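Local coordinates for 199aa long hypothetical Trp repressor binding protein (Sulfolobus tokodaii, PDB 2ZKI) that is of unestablished function but belongs to the NADPH-dependent FMN reductase family and probably binds FMN on a flavodoxin-like fold, at residues K4-V9 / M68-G73; L10-G15 / R38-T43. One frame throughout, in Å; residues are numbered along the deposited sequence.

Interaction 1: K4-V9 / M68-G73; sequences KPNILV and MRWADG. With SO4 (sulfate ion), chain N.
The backbone of Asn6 is gripped by the carboxylate and the backbone N of Asp72, a compact example of how the start of a strand and the link after a helix satisfy each other's polar groups. The amide N of Asn6 gives its hydrogen to Asp72 OD2 at 3.0 Å, meeting the anti lone pair of the carboxylate. In return the carbonyl O of Asn6 accepts from Asp72 N at 2.7 Å and, more weakly, from Gly73 N. Two residues on from Asn6, past the parallel bridge of Ile7 with Gly73, Leu8 N reaches Gly73 O at 3.0 Å in a nearly straight bond (169°). Lys195 supplies the second partner of Asp72 OD2 by a salt bridge and also donates to Lys4 O; the ammonium of Lys4 itself pairs with Glu34.

The side chain of Asn6 lies flat on Trp70. Its CB sits 3.5 Å from the centroid of the six-membered ring, only 8° off the normal, as a CH-pi contact, and the amide plane is nearly parallel to the indole. Trp70 CG is anti to its backbone N (chi1 170°), and the ring has Ile7 O at its edge, near its plane; Lys36 adds a cation-pi contact. Apolar packing continues from Leu8, whose CB meets Ala71 CB at 3.7 Å, while its CD2 touches Met68 SD. Away from strand 6-11, Arg69 offers NH1 and NH2 to O4 of a sulfate probably from the crystallisation liquor. The whole completes the crossover from strand 34-39, by way of helix 65-70, to strand 73-79 on the other side of strand 6-11, in the 2-1-3-4-5 order of the flavodoxin-like fold.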
loop_
_atom_site.group_PDB
_atom_site.type_symbol
_atom_site.label_atom_id
_atom_site.label_comp_id
_atom_site.label_asym_id
_atom_site.label_seq_id
_atom_site.Cartn_x
_atom_site.Cartn_y
_atom_site.Cartn_z
ATOM N N LYS A 4 1.515 -34.608 -0.940
ATOM C CA LYS A 4 2.003 -33.795 -2.053
ATOM C C LYS A 4 1.072 -32.596 -2.270
ATOM O O LYS A 4 -0.141 -32.774 -2.400
ATOM C CB LYS A 4 2.082 -34.649 -3.321
ATOM C CG LYS A 4 3.046 -34.144 -4.378
ATOM C CD LYS A 4 2.931 -34.981 -5.644
ATOM C CE LYS A 4 4.016 -34.632 -6.653
ATOM N NZ LYS A 4 3.892 -35.454 -7.890
ATOM N N PRO A 5 1.636 -31.370 -2.300
ATOM C CA PRO A 5 0.813 -30.165 -2.410
ATOM C C PRO A 5 0.416 -29.814 -3.846
ATOM O O PRO A 5 1.203 -30.005 -4.779
ATOM C CB PRO A 5 1.715 -29.076 -1.824
ATOM C CG PRO A 5 3.103 -29.538 -2.115
ATOM C CD PRO A 5 3.074 -31.046 -2.221
ATOM N N ASN A 6 -0.805 -29.308 -4.005
ATOM C CA ASN A 6 -1.288 -28.837 -5.298
ATOM C C ASN A 6 -1.028 -27.346 -5.464
ATOM O O ASN A 6 -1.442 -26.537 -4.631
ATOM C CB ASN A 6 -2.782 -29.129 -5.462
ATOM C CG ASN A 6 -3.097 -30.618 -5.495
ATOM O OD1 ASN A 6 -4.106 -31.054 -4.940
ATOM N ND2 ASN A 6 -2.243 -31.401 -6.154
ATOM N N ILE A 7 -0.336 -26.991 -6.541
ATOM C CA ILE A 7 0.007 -25.601 -6.809
ATOM C C ILE A 7 -0.731 -25.094 -8.041
ATOM O O ILE A 7 -0.576 -25.638 -9.137
ATOM C CB ILE A 7 1.545 -25.407 -6.970
ATOM C CG1 ILE A 7 2.285 -25.784 -5.674
ATOM C CG2 ILE A 7 1.887 -23.975 -7.412
ATOM C CD1 ILE A 7 1.832 -25.033 -4.421
ATOM N N LEU A 8 -1.544 -24.059 -7.841
ATOM C CA LEU A 8 -2.243 -23.405 -8.941
ATOM C C LEU A 8 -1.513 -22.133 -9.351
ATOM O O LEU A 8 -1.325 -21.222 -8.542
ATOM C CB LEU A 8 -3.693 -23.081 -8.557
ATOM C CG LEU A 8 -4.607 -22.525 -9.655
ATOM C CD1 LEU A 8 -5.073 -23.629 -10.591
ATOM C CD2 LEU A 8 -5.797 -21.814 -9.049
ATOM N N VAL A 9 -1.094 -22.086 -10.610
ATOM C CA VAL A 9 -0.507 -20.879 -11.172
ATOM C C VAL A 9 -1.593 -20.149 -11.960
ATOM O O VAL A 9 -1.991 -20.575 -13.048
ATOM C CB VAL A 9 0.738 -21.179 -12.047
ATOM C CG1 VAL A 9 1.334 -19.892 -12.590
ATOM C CG2 VAL A 9 1.790 -21.946 -11.249
ATOM N N MET A 68 -9.588 -23.544 -7.567
ATOM C CA MET A 68 -9.265 -22.879 -6.310
ATOM C C MET A 68 -9.442 -23.830 -5.122
ATOM O O MET A 68 -8.689 -23.764 -4.147
ATOM C CB MET A 68 -10.132 -21.630 -6.123
ATOM C CG MET A 68 -10.108 -20.643 -7.291
ATOM S SD MET A 68 -8.552 -19.749 -7.486
ATOM C CE MET A 68 -8.630 -18.609 -6.105
ATOM N N ARG A 69 -10.441 -24.708 -5.211
ATOM C CA ARG A 69 -10.688 -25.718 -4.178
ATOM C C ARG A 69 -9.613 -26.805 -4.207
ATOM O O ARG A 69 -9.190 -27.305 -3.163
ATOM C CB ARG A 69 -12.066 -26.358 -4.364
ATOM C CG ARG A 69 -13.245 -25.417 -4.190
ATOM C CD ARG A 69 -14.549 -26.142 -4.470
ATOM N NE ARG A 69 -15.711 -25.290 -4.231
ATOM C CZ ARG A 69 -16.411 -24.678 -5.182
ATOM N NH1 ARG A 69 -16.080 -24.821 -6.460
ATOM N NH2 ARG A 69 -17.452 -23.924 -4.854
ATOM N N TRP A 70 -9.190 -27.157 -5.420
ATOM C CA TRP A 70 -8.184 -28.187 -5.668
ATOM C C TRP A 70 -6.836 -27.836 -5.048
ATOM O O TRP A 70 -6.200 -28.678 -4.406
ATOM C CB TRP A 70 -8.037 -28.387 -7.181
ATOM C CG TRP A 70 -6.883 -29.246 -7.607
ATOM C CD1 TRP A 70 -6.844 -30.608 -7.636
ATOM C CD2 TRP A 70 -5.607 -28.797 -8.086
ATOM N NE1 TRP A 70 -5.619 -31.039 -8.093
ATOM C CE2 TRP A 70 -4.841 -29.947 -8.376
ATOM C CE3 TRP A 70 -5.033 -27.532 -8.290
ATOM C CZ2 TRP A 70 -3.531 -29.875 -8.869
ATOM C CZ3 TRP A 70 -3.730 -27.461 -8.777
ATOM C CH2 TRP A 70 -2.994 -28.626 -9.059
ATOM N N ALA A 71 -6.425 -26.583 -5.232
ATOM C CA ALA A 71 -5.092 -26.118 -4.855
ATOM C C ALA A 71 -4.851 -26.067 -3.348
ATOM O O ALA A 71 -5.768 -25.805 -2.565
ATOM C CB ALA A 71 -4.822 -24.754 -5.479
ATOM N N ASP A 72 -3.603 -26.330 -2.963
ATOM C CA ASP A 72 -3.136 -26.154 -1.590
ATOM C C ASP A 72 -2.237 -24.918 -1.485
ATOM O O ASP A 72 -1.859 -24.508 -0.386
ATOM C CB ASP A 72 -2.369 -27.395 -1.121
ATOM C CG ASP A 72 -3.228 -28.645 -1.112
ATOM O OD1 ASP A 72 -4.189 -28.703 -0.313
ATOM O OD2 ASP A 72 -2.931 -29.574 -1.894
ATOM N N GLY A 73 -1.897 -24.341 -2.639
ATOM C CA GLY A 73 -1.051 -23.151 -2.722
ATOM C C GLY A 73 -1.245 -22.424 -4.041
ATOM O O GLY A 73 -1.587 -23.042 -5.057
HETATM S S SO4 N . -19.032 -24.192 -8.034
HETATM O O1 SO4 N . -18.153 -25.331 -8.290
HETATM O O2 SO4 N . -19.571 -23.708 -9.301
HETATM O O3 SO4 N . -20.125 -24.604 -7.155
HETATM O O4 SO4 N . -18.273 -23.123 -7.391
#

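Interaction 2: L10-G15 / R38-T43; sequences LFYGYG and RRVRET. With SO4 (sulfate ion), chain I.
Tyr12 and Tyr14 bring their hydroxyls to a single carboxylate oxygen of Glu42, showing how one acceptor can gather two side chains of a loop. Tyr12 OH donates to Glu42 OE2 at 2.7 Å on its syn lone pair, with ring and carboxylate almost perpendicular (86°). Tyr14 OH donates at 2.6 Å to the same OE2 from the anti side, tilted 27° out of the carboxylate plane. OE1 accepts from the backbone N of Thr43 and of Leu44, which fixes how the carboxylate is turned. An alanine in place of Glu42 would probably leave both tyrosine hydroxyls without their shared acceptor and free to turn.

Nearer the strands, Val40 CG2 packs on Tyr12 CB at 3.8 Å and its CG1 on Leu10 CD1. Arg39 CB lies over one face of Phe11, toward the rim. Parallel pairing sets these positions, with Phe11 N bonded to Arg38 O and Val40 N to Phe11 O, both at 3.2 Å. Tyr14 N donates to O4 of a sulfate, probably from the crystallisation liquor, at 2.8 Å, consistent with the FMN phosphate site that follows the first strand in flavodoxin-like proteins. Strands 6-11 and 34-39 form a beta-alpha-beta unit with helix 16-31, which covers Phe11, whereas Leu10 meets Ile76 of strand 73-79 and, with Val40, helix 87-94.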
loop_
_atom_site.group_PDB
_atom_site.type_symbol
_atom_site.label_atom_id
_atom_site.label_comp_id
_atom_site.label_asym_id
_atom_site.label_seq_id
_atom_site.Cartn_x
_atom_site.Cartn_y
_atom_site.Cartn_z
ATOM N N LEU A 10 -2.081 -19.062 -11.375
ATOM C CA LEU A 10 -3.167 -18.275 -11.941
ATOM C C LEU A 10 -2.626 -16.952 -12.466
ATOM O O LEU A 10 -1.827 -16.298 -11.797
ATOM C CB LEU A 10 -4.234 -18.031 -10.871
ATOM C CG LEU A 10 -5.496 -17.239 -11.212
ATOM C CD1 LEU A 10 -6.289 -17.931 -12.296
ATOM C CD2 LEU A 10 -6.341 -17.058 -9.966
ATOM N N PHE A 11 -3.056 -16.561 -13.663
ATOM C CA PHE A 11 -2.563 -15.331 -14.278
ATOM C C PHE A 11 -3.510 -14.708 -15.300
ATOM O O PHE A 11 -4.303 -15.400 -15.936
ATOM C CB PHE A 11 -1.175 -15.554 -14.905
ATOM C CG PHE A 11 -1.193 -16.358 -16.180
ATOM C CD1 PHE A 11 -1.175 -17.747 -16.145
ATOM C CD2 PHE A 11 -1.207 -15.721 -17.418
ATOM C CE1 PHE A 11 -1.185 -18.489 -17.325
ATOM C CE2 PHE A 11 -1.219 -16.457 -18.602
ATOM C CZ PHE A 11 -1.207 -17.841 -18.555
ATOM N N TYR A 12 -3.421 -13.387 -15.435
ATOM C CA TYR A 12 -3.985 -12.682 -16.578
ATOM C C TYR A 12 -2.841 -12.385 -17.542
ATOM O O TYR A 12 -1.704 -12.188 -17.108
ATOM C CB TYR A 12 -4.661 -11.377 -16.138
ATOM C CG TYR A 12 -5.139 -10.512 -17.290
ATOM C CD1 TYR A 12 -6.424 -10.657 -17.811
ATOM C CD2 TYR A 12 -4.299 -9.557 -17.866
ATOM C CE1 TYR A 12 -6.863 -9.872 -18.873
ATOM C CE2 TYR A 12 -4.726 -8.767 -18.929
ATOM C CZ TYR A 12 -6.008 -8.928 -19.426
ATOM O OH TYR A 12 -6.431 -8.145 -20.478
ATOM N N GLY A 13 -3.129 -12.367 -18.841
ATOM C CA GLY A 13 -2.150 -11.889 -19.813
ATOM C C GLY A 13 -1.880 -12.762 -21.022
ATOM O O GLY A 13 -2.355 -13.897 -21.112
ATOM N N TYR A 14 -1.094 -12.214 -21.947
ATOM C CA TYR A 14 -0.849 -12.832 -23.246
ATOM C C TYR A 14 0.624 -12.754 -23.663
ATOM O O TYR A 14 1.028 -13.373 -24.653
ATOM C CB TYR A 14 -1.733 -12.174 -24.319
ATOM C CG TYR A 14 -3.205 -12.112 -23.964
ATOM C CD1 TYR A 14 -4.050 -13.190 -24.222
ATOM C CD2 TYR A 14 -3.752 -10.975 -23.364
ATOM C CE1 TYR A 14 -5.400 -13.145 -23.893
ATOM C CE2 TYR A 14 -5.102 -10.918 -23.030
ATOM C CZ TYR A 14 -5.920 -12.007 -23.300
ATOM O OH TYR A 14 -7.257 -11.964 -22.976
ATOM N N GLY A 15 1.420 -12.001 -22.904
ATOM C CA GLY A 15 2.819 -11.744 -23.254
ATOM C C GLY A 15 3.841 -12.470 -22.396
ATOM O O GLY A 15 3.783 -13.696 -22.241
ATOM N N ARG A 38 -3.412 -22.005 -15.106
ATOM C CA ARG A 38 -4.705 -21.525 -15.585
ATOM C C ARG A 38 -4.680 -20.017 -15.815
ATOM O O ARG A 38 -3.990 -19.285 -15.103
ATOM C CB ARG A 38 -5.808 -21.857 -14.576
ATOM C CG ARG A 38 -5.939 -23.326 -14.162
ATOM C CD ARG A 38 -6.751 -24.144 -15.154
ATOM N NE ARG A 38 -5.898 -24.926 -16.044
ATOM C CZ ARG A 38 -5.666 -26.231 -15.919
ATOM N NH1 ARG A 38 -6.227 -26.930 -14.940
ATOM N NH2 ARG A 38 -4.873 -26.841 -16.785
ATOM N N ARG A 39 -5.440 -19.563 -16.809
ATOM C CA ARG A 39 -5.626 -18.130 -17.066
ATOM C C ARG A 39 -7.073 -17.699 -16.801
ATOM O O ARG A 39 -7.963 -18.543 -16.667
ATOM C CB ARG A 39 -5.177 -17.751 -18.488
ATOM C CG ARG A 39 -5.754 -18.603 -19.618
ATOM C CD ARG A 39 -7.068 -18.045 -20.152
ATOM N NE ARG A 39 -7.487 -18.723 -21.379
ATOM C CZ ARG A 39 -7.319 -18.235 -22.606
ATOM N NH1 ARG A 39 -7.731 -18.934 -23.654
ATOM N NH2 ARG A 39 -6.745 -17.052 -22.792
ATOM N N VAL A 40 -7.298 -16.388 -16.716
ATOM C CA VAL A 40 -8.638 -15.848 -16.465
ATOM C C VAL A 40 -9.319 -15.344 -17.738
ATOM O O VAL A 40 -8.661 -15.065 -18.743
ATOM C CB VAL A 40 -8.637 -14.716 -15.391
ATOM C CG1 VAL A 40 -8.328 -15.276 -14.014
ATOM C CG2 VAL A 40 -7.667 -13.594 -15.762
ATOM N N ARG A 41 -10.645 -15.234 -17.669
ATOM C CA ARG A 41 -11.478 -14.713 -18.748
ATOM C C ARG A 41 -11.177 -13.238 -19.009
ATOM O O ARG A 41 -10.878 -12.486 -18.079
ATOM C CB ARG A 41 -12.947 -14.868 -18.354
ATOM C CG ARG A 41 -13.937 -14.933 -19.500
ATOM C CD ARG A 41 -15.339 -14.660 -18.978
ATOM N NE ARG A 41 -16.379 -15.334 -19.753
ATOM C CZ ARG A 41 -16.878 -16.534 -19.463
ATOM N NH1 ARG A 41 -16.435 -17.215 -18.411
ATOM N NH2 ARG A 41 -17.825 -17.059 -20.230
ATOM N N GLU A 42 -11.260 -12.828 -20.272
ATOM C CA GLU A 42 -11.073 -11.426 -20.645
ATOM C C GLU A 42 -12.333 -10.608 -20.361
ATOM O O GLU A 42 -13.452 -11.062 -20.614
ATOM C CB GLU A 42 -10.668 -11.302 -22.120
ATOM C CG GLU A 42 -10.340 -9.879 -22.580
ATOM C CD GLU A 42 -9.178 -9.264 -21.818
ATOM O OE1 GLU A 42 -9.426 -8.449 -20.902
ATOM O OE2 GLU A 42 -8.016 -9.603 -22.124
ATOM N N THR A 43 -12.138 -9.399 -19.836
ATOM C CA THR A 43 -13.246 -8.517 -19.471
ATOM C C THR A 43 -13.266 -7.217 -20.275
ATOM O O THR A 43 -14.272 -6.503 -20.281
ATOM C CB THR A 43 -13.238 -8.182 -17.960
ATOM O OG1 THR A 43 -11.975 -7.607 -17.599
ATOM C CG2 THR A 43 -13.487 -9.435 -17.125
HETATM S S SO4 I . 0.121 -8.678 -21.780
HETATM O O1 SO4 I . 0.919 -8.866 -22.988
HETATM O O2 SO4 I . 0.834 -9.237 -20.633
HETATM O O3 SO4 I . -0.109 -7.250 -21.571
HETATM O O4 SO4 I . -1.159 -9.365 -21.927
#

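How the interactions relate
Strand 6-11 serves both contacts, with interaction 1 at its N-terminal start and interaction 2 at its C-terminal end, and it lies between strands 34-39 and 73-79 in the sheet. Val9 O probably accepts a hydrogen bond from Arg38 N at 2.9 Å, tying the two together, and Leu8 packs on Arg38. Interaction 1 is the more buried and joins a helix end to the sheet through backbone bonds, one carboxylate and a stacked indole. Interaction 2 is partly buried and ends in loops, where tyrosine hydroxyls and a glutamate take over beyond the last paired residues. Its Thr43 also reaches Thr91 of a second subunit, whereas no other protein chain of the assembly touches interaction 1.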